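Nucleoporin NUP145N (Chaetomium thermophilum, PDB 5HB6) probably serves as a structural component of the nuclear pore complex, and is represented here by its autopeptidase domain, which belongs to the Nup98-96 family. Local coordinates at residues 56-68 / 80-92. The protein carries 1 engineered substitution. Sequence-based numbering, arbitrary orientation. Where two conformers were deposited one is given.
Sequences TIVILEPRSATVY and GLNVPALISLEHS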
loop_
_atom_site.group_PDB
_atom_site.type_symbol
_atom_site.label_atom_id
_atom_site.label_comp_id
_atom_site.label_asym_id
_atom_site.label_seq_id
_atom_site.Cartn_x
_atom_site.Cartn_y
_atom_site.Cartn_z
ATOM N N THR A 56 -0.452 -12.468 4.103
ATOM C CA THR A 56 -1.176 -13.502 3.376
ATOM C C THR A 56 -1.920 -12.869 2.205
ATOM O O THR A 56 -1.776 -13.310 1.065
ATOM C CB THR A 56 -2.144 -14.197 4.328
ATOM O OG1 THR A 56 -1.389 -14.865 5.347
ATOM C CG2 THR A 56 -2.986 -15.205 3.600
ATOM N N ILE A 57 -2.750 -11.868 2.494
ATOM C CA ILE A 57 -3.421 -11.077 1.461
ATOM C C ILE A 57 -2.595 -9.847 1.090
ATOM O O ILE A 57 -2.327 -9.592 -0.087
ATOM C CB ILE A 57 -4.839 -10.678 1.942
ATOM C CG1 ILE A 57 -5.727 -11.918 2.129
ATOM C CG2 ILE A 57 -5.490 -9.726 0.954
ATOM C CD1 ILE A 57 -7.145 -11.618 2.621
ATOM N N VAL A 58 -2.194 -9.074 2.094
ATOM C CA VAL A 58 -1.364 -7.891 1.911
ATOM C C VAL A 58 -0.000 -8.203 2.503
ATOM O O VAL A 58 0.113 -8.481 3.701
ATOM C CB VAL A 58 -1.994 -6.645 2.554
ATOM C CG1 VAL A 58 -1.093 -5.426 2.339
ATOM C CG2 VAL A 58 -3.410 -6.413 2.017
ATOM N N ILE A 59 1.035 -8.133 1.670
ATOM C CA ILE A 59 2.399 -8.443 2.095
ATOM C C ILE A 59 3.208 -7.170 1.964
ATOM O O ILE A 59 3.315 -6.611 0.861
ATOM C CB ILE A 59 3.047 -9.571 1.275
ATOM C CG1 ILE A 59 2.248 -10.860 1.419
ATOM C CG2 ILE A 59 4.440 -9.839 1.778
ATOM C CD1 ILE A 59 1.179 -11.014 0.422
ATOM N N LEU A 60 3.795 -6.741 3.076
ATOM C CA LEU A 60 4.630 -5.550 3.138
ATOM C C LEU A 60 6.014 -5.961 3.612
ATOM O O LEU A 60 6.190 -6.375 4.751
ATOM C CB LEU A 60 4.006 -4.521 4.081
ATOM C CG LEU A 60 2.730 -3.894 3.529
ATOM C CD1 LEU A 60 2.007 -3.077 4.569
ATOM C CD2 LEU A 60 3.050 -2.993 2.355
ATOM N N GLU A 61 6.992 -5.833 2.737
ATOM C CA GLU A 61 8.394 -5.964 3.097
ATOM C C GLU A 61 9.108 -4.748 2.540
ATOM O O GLU A 61 8.553 -4.040 1.687
ATOM C CB GLU A 61 9.006 -7.259 2.535
ATOM C CG GLU A 61 8.320 -8.511 3.096
ATOM C CD GLU A 61 8.872 -9.807 2.536
ATOM O OE1 GLU A 61 9.529 -9.765 1.475
ATOM O OE2 GLU A 61 8.637 -10.860 3.162
ATOM N N PRO A 62 10.315 -4.440 3.018
ATOM C CA PRO A 62 10.949 -3.190 2.593
ATOM C C PRO A 62 10.951 -3.047 1.083
ATOM O O PRO A 62 11.373 -3.929 0.343
ATOM C CB PRO A 62 12.356 -3.290 3.181
ATOM C CG PRO A 62 12.157 -4.087 4.421
ATOM C CD PRO A 62 11.166 -5.162 3.988
ATOM N N ARG A 63 10.396 -1.928 0.626
ATOM C CA ARG A 63 10.355 -1.560 -0.779
ATOM C C ARG A 63 9.456 -2.465 -1.605
ATOM O O ARG A 63 9.574 -2.512 -2.828
ATOM C CB ARG A 63 11.756 -1.476 -1.373
ATOM C CG ARG A 63 12.657 -0.525 -0.567
ATOM C CD ARG A 63 14.045 -0.380 -1.164
ATOM N NE ARG A 63 13.918 0.171 -2.516
ATOM C CZ ARG A 63 14.757 -0.058 -3.513
ATOM N NH1 ARG A 63 15.826 -0.814 -3.337
ATOM N NH2 ARG A 63 14.525 0.450 -4.695
ATOM N N SER A 64 8.510 -3.147 -0.967
ATOM C CA SER A 64 7.705 -4.157 -1.642
ATOM C C SER A 64 6.309 -4.247 -1.026
ATOM O O SER A 64 6.153 -4.704 0.103
ATOM C CB SER A 64 8.426 -5.489 -1.516
ATOM O OG SER A 64 7.724 -6.504 -2.186
ATOM N N ALA A 65 5.303 -3.827 -1.777
ATOM C CA ALA A 65 3.910 -3.970 -1.386
ATOM C C ALA A 65 3.232 -4.874 -2.402
ATOM O O ALA A 65 3.231 -4.580 -3.593
ATOM C CB ALA A 65 3.220 -2.612 -1.312
ATOM N N THR A 66 2.621 -5.944 -1.919
ATOM C CA THR A 66 1.958 -6.949 -2.739
ATOM C C THR A 66 0.565 -7.170 -2.170
ATOM O O THR A 66 0.387 -7.268 -0.950
ATOM C CB THR A 66 2.734 -8.313 -2.718
ATOM O OG1 THR A 66 4.080 -8.152 -3.169
ATOM C CG2 THR A 66 2.048 -9.377 -3.607
ATOM N N VAL A 67 -0.424 -7.226 -3.050
ATOM C CA VAL A 67 -1.788 -7.547 -2.656
ATOM C C VAL A 67 -2.261 -8.700 -3.532
ATOM O O VAL A 67 -2.240 -8.585 -4.759
ATOM C CB VAL A 67 -2.711 -6.319 -2.799
ATOM C CG1 VAL A 67 -4.129 -6.642 -2.339
ATOM C CG2 VAL A 67 -2.156 -5.163 -2.003
ATOM N N TYR A 68 -2.715 -9.802 -2.892
ATOM C CA TYR A 68 -3.134 -11.050 -3.535
ATOM C C TYR A 68 -1.960 -11.738 -4.217
ATOM O O TYR A 68 -1.844 -11.696 -5.448
ATOM C CB TYR A 68 -4.272 -10.828 -4.538
ATOM C CG TYR A 68 -5.564 -10.338 -3.912
ATOM C CD1 TYR A 68 -6.258 -11.120 -3.014
ATOM C CD2 TYR A 68 -6.068 -9.087 -4.219
ATOM C CE1 TYR A 68 -7.426 -10.680 -2.444
ATOM C CE2 TYR A 68 -7.228 -8.629 -3.648
ATOM C CZ TYR A 68 -7.906 -9.416 -2.753
ATOM O OH TYR A 68 -9.090 -8.953 -2.199
ATOM N N GLY A 80 -12.985 -6.750 -3.923
ATOM C CA GLY A 80 -12.085 -6.992 -2.813
ATOM C C GLY A 80 -11.135 -5.827 -2.635
ATOM O O GLY A 80 -11.533 -4.658 -2.676
ATOM N N LEU A 81 -9.860 -6.140 -2.428
ATOM C CA LEU A 81 -8.813 -5.139 -2.314
ATOM C C LEU A 81 -8.119 -4.836 -3.643
ATOM O O LEU A 81 -7.121 -4.106 -3.653
ATOM C CB LEU A 81 -7.801 -5.571 -1.258
ATOM C CG LEU A 81 -8.365 -5.721 0.143
ATOM C CD1 LEU A 81 -7.287 -6.101 1.100
ATOM C CD2 LEU A 81 -9.039 -4.440 0.600
ATOM N N ASN A 82 -8.627 -5.359 -4.763
ATOM C CA ASN A 82 -8.016 -5.134 -6.075
ATOM C C ASN A 82 -8.588 -3.852 -6.675
ATOM O O ASN A 82 -9.304 -3.841 -7.676
ATOM C CB ASN A 82 -8.243 -6.343 -6.979
ATOM C CG ASN A 82 -7.347 -6.324 -8.212
ATOM O OD1 ASN A 82 -6.446 -5.485 -8.320
ATOM N ND2 ASN A 82 -7.579 -7.265 -9.138
ATOM N N VAL A 83 -8.242 -2.749 -6.020
ATOM C CA VAL A 83 -8.874 -1.457 -6.258
ATOM C C VAL A 83 -7.802 -0.377 -6.191
ATOM O O VAL A 83 -6.669 -0.630 -5.749
ATOM C CB VAL A 83 -9.985 -1.176 -5.230
ATOM C CG1 VAL A 83 -11.068 -2.257 -5.274
ATOM C CG2 VAL A 83 -9.409 -1.054 -3.813
ATOM N N PRO A 84 -8.131 0.856 -6.561
ATOM C CA PRO A 84 -7.137 1.932 -6.481
ATOM C C PRO A 84 -6.583 2.119 -5.062
ATOM O O PRO A 84 -7.313 2.038 -4.065
ATOM C CB PRO A 84 -7.926 3.158 -6.961
ATOM C CG PRO A 84 -8.929 2.593 -7.901
ATOM C CD PRO A 84 -9.345 1.299 -7.269
ATOM N N ALA A 85 -5.279 2.391 -4.982
ATOM C CA ALA A 85 -4.613 2.499 -3.687
ATOM C C ALA A 85 -3.456 3.472 -3.783
ATOM O O ALA A 85 -2.846 3.634 -4.844
ATOM C CB ALA A 85 -4.077 1.147 -3.176
ATOM N N LEU A 86 -3.128 4.061 -2.631
ATOM C CA LEU A 86 -1.977 4.925 -2.456
ATOM C C LEU A 86 -0.968 4.169 -1.615
ATOM O O LEU A 86 -1.239 3.847 -0.446
ATOM C CB LEU A 86 -2.401 6.232 -1.788
ATOM C CG LEU A 86 -1.266 7.159 -1.315
ATOM C CD1 LEU A 86 -0.539 7.755 -2.462
ATOM C CD2 LEU A 86 -1.825 8.307 -0.458
ATOM N N ILE A 87 0.216 3.946 -2.175
ATOM C CA ILE A 87 1.250 3.129 -1.540
ATOM C C ILE A 87 2.376 4.060 -1.141
ATOM O O ILE A 87 2.813 4.883 -1.947
ATOM C CB ILE A 87 1.741 2.044 -2.510
ATOM C CG1 ILE A 87 0.573 1.125 -2.869
ATOM C CG2 ILE A 87 2.897 1.277 -1.923
ATOM C CD1 ILE A 87 0.909 0.159 -3.952
ATOM N N SER A 88 2.858 3.924 0.086
ATOM C CA SER A 88 3.943 4.767 0.574
ATOM C C SER A 88 5.015 3.845 1.113
ATOM O O SER A 88 4.739 3.063 2.024
ATOM C CB SER A 88 3.423 5.718 1.674
ATOM O OG SER A 88 2.360 6.514 1.182
ATOM N N LEU A 89 6.214 3.949 0.565
ATOM C CA LEU A 89 7.302 3.028 0.888
ATOM C C LEU A 89 8.530 3.761 1.395
ATOM O O LEU A 89 9.126 4.589 0.690
ATOM C CB LEU A 89 7.697 2.194 -0.316
ATOM C CG LEU A 89 6.641 1.210 -0.791
ATOM C CD1 LEU A 89 7.011 0.579 -2.109
ATOM C CD2 LEU A 89 6.366 0.135 0.237
ATOM N N GLU A 90 8.933 3.419 2.616
ATOM C CA GLU A 90 10.213 3.836 3.168
ATOM C C GLU A 90 11.377 3.238 2.370
ATOM O O GLU A 90 11.214 2.328 1.549
ATOM C CB GLU A 90 10.342 3.388 4.634
ATOM C CG GLU A 90 9.298 4.037 5.537
ATOM C CD GLU A 90 9.417 3.645 6.994
ATOM O OE1 GLU A 90 10.500 3.197 7.402
ATOM O OE2 GLU A 90 8.421 3.785 7.713
ATOM N N HIS A 91 12.560 3.807 2.590
ATOM C CA HIS A 91 13.811 3.242 2.080
ATOM C C HIS A 91 13.942 3.380 0.566
ATOM O O HIS A 91 14.598 2.565 -0.081
ATOM C CB HIS A 91 14.020 1.782 2.508
ATOM C CG HIS A 91 13.579 1.509 3.902
ATOM N ND1 HIS A 91 14.109 2.157 4.992
ATOM C CD2 HIS A 91 12.614 0.699 4.378
ATOM C CE1 HIS A 91 13.490 1.754 6.086
ATOM N NE2 HIS A 91 12.588 0.852 5.747
ATOM N N SER A 92 13.313 4.402 -0.002
ATOM C CA SER A 92 13.267 4.614 -1.435
ATOM C C SER A 92 14.287 5.639 -1.913
ATOM O O SER A 92 14.092 6.268 -2.965
ATOM C CB SER A 92 11.853 4.990 -1.865
ATOM O OG SER A 92 10.944 3.941 -1.546
HETATM O O HOH W 1 9.759 0.149 2.342
HETATM O O HOH W 2 11.414 1.647 -3.075
#
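Leu-81 meets three side chains of segment 56-68. Leu-81 CD1 reaches Val-58 CG2 and Ile-57 CG2, each at 4.0 Å, while its CB lies against Val-67 CG1. It crosses all of them at about a right angle. Its CG stands beside the backbone N (chi1 -62°), which carries the leucine branches under the hairpin. Tyr-68 closes this end. Tyr-68 OH accepts a nearly straight hydrogen bond from Leu-81 N, 2.9 Å long and 179° at the hydrogen. Leu-81 N and Asn-82 N lie at the edge of the tyrosine ring, in its plane. The ring also crosses the Leu-81 side chain, with Tyr-68 CE2 3.9 Å from Leu-81 CB. Asn-82 OD1 accepts from Phe-137 N and its ND2 donates to Pro-75 O.

Further along, Ala-65 CB rests on Ile-87 CG2 at 3.9 Å. Leu-89 spreads its two methyls under the turn: CD1 faces Arg-63 C, and CD2 approaches Ser-64 N. Arg-63, the third residue of the type II turn from Glu-61 to Ser-64, runs past His-91, with Arg-63 CD 3.2 Å from His-91 O. Water bridges this end twice. One water accepts from Arg-63 N and donates to Glu-90 O. The other lies in the guanidinium plane, accepts from Arg-63 NE at 3.0 Å and donates to Ser-92 OG. Ser-92 OG in turn donates to Leu-89 O at 3.0 Å, from above the carbonyl plane. Asn-33 O is the polar partner of His-91 NE2.

The hairpin 58-67 lies over strand 85-89 of the six-stranded antiparallel sheet, with axes of 64-67 and 85-89 8.3 Å apart at 148°. Apolar contacts join the layers in the middle. The direct polar bond lies at Tyr-68; at the turn, two waters carry the polar links beside van der Waals contacts.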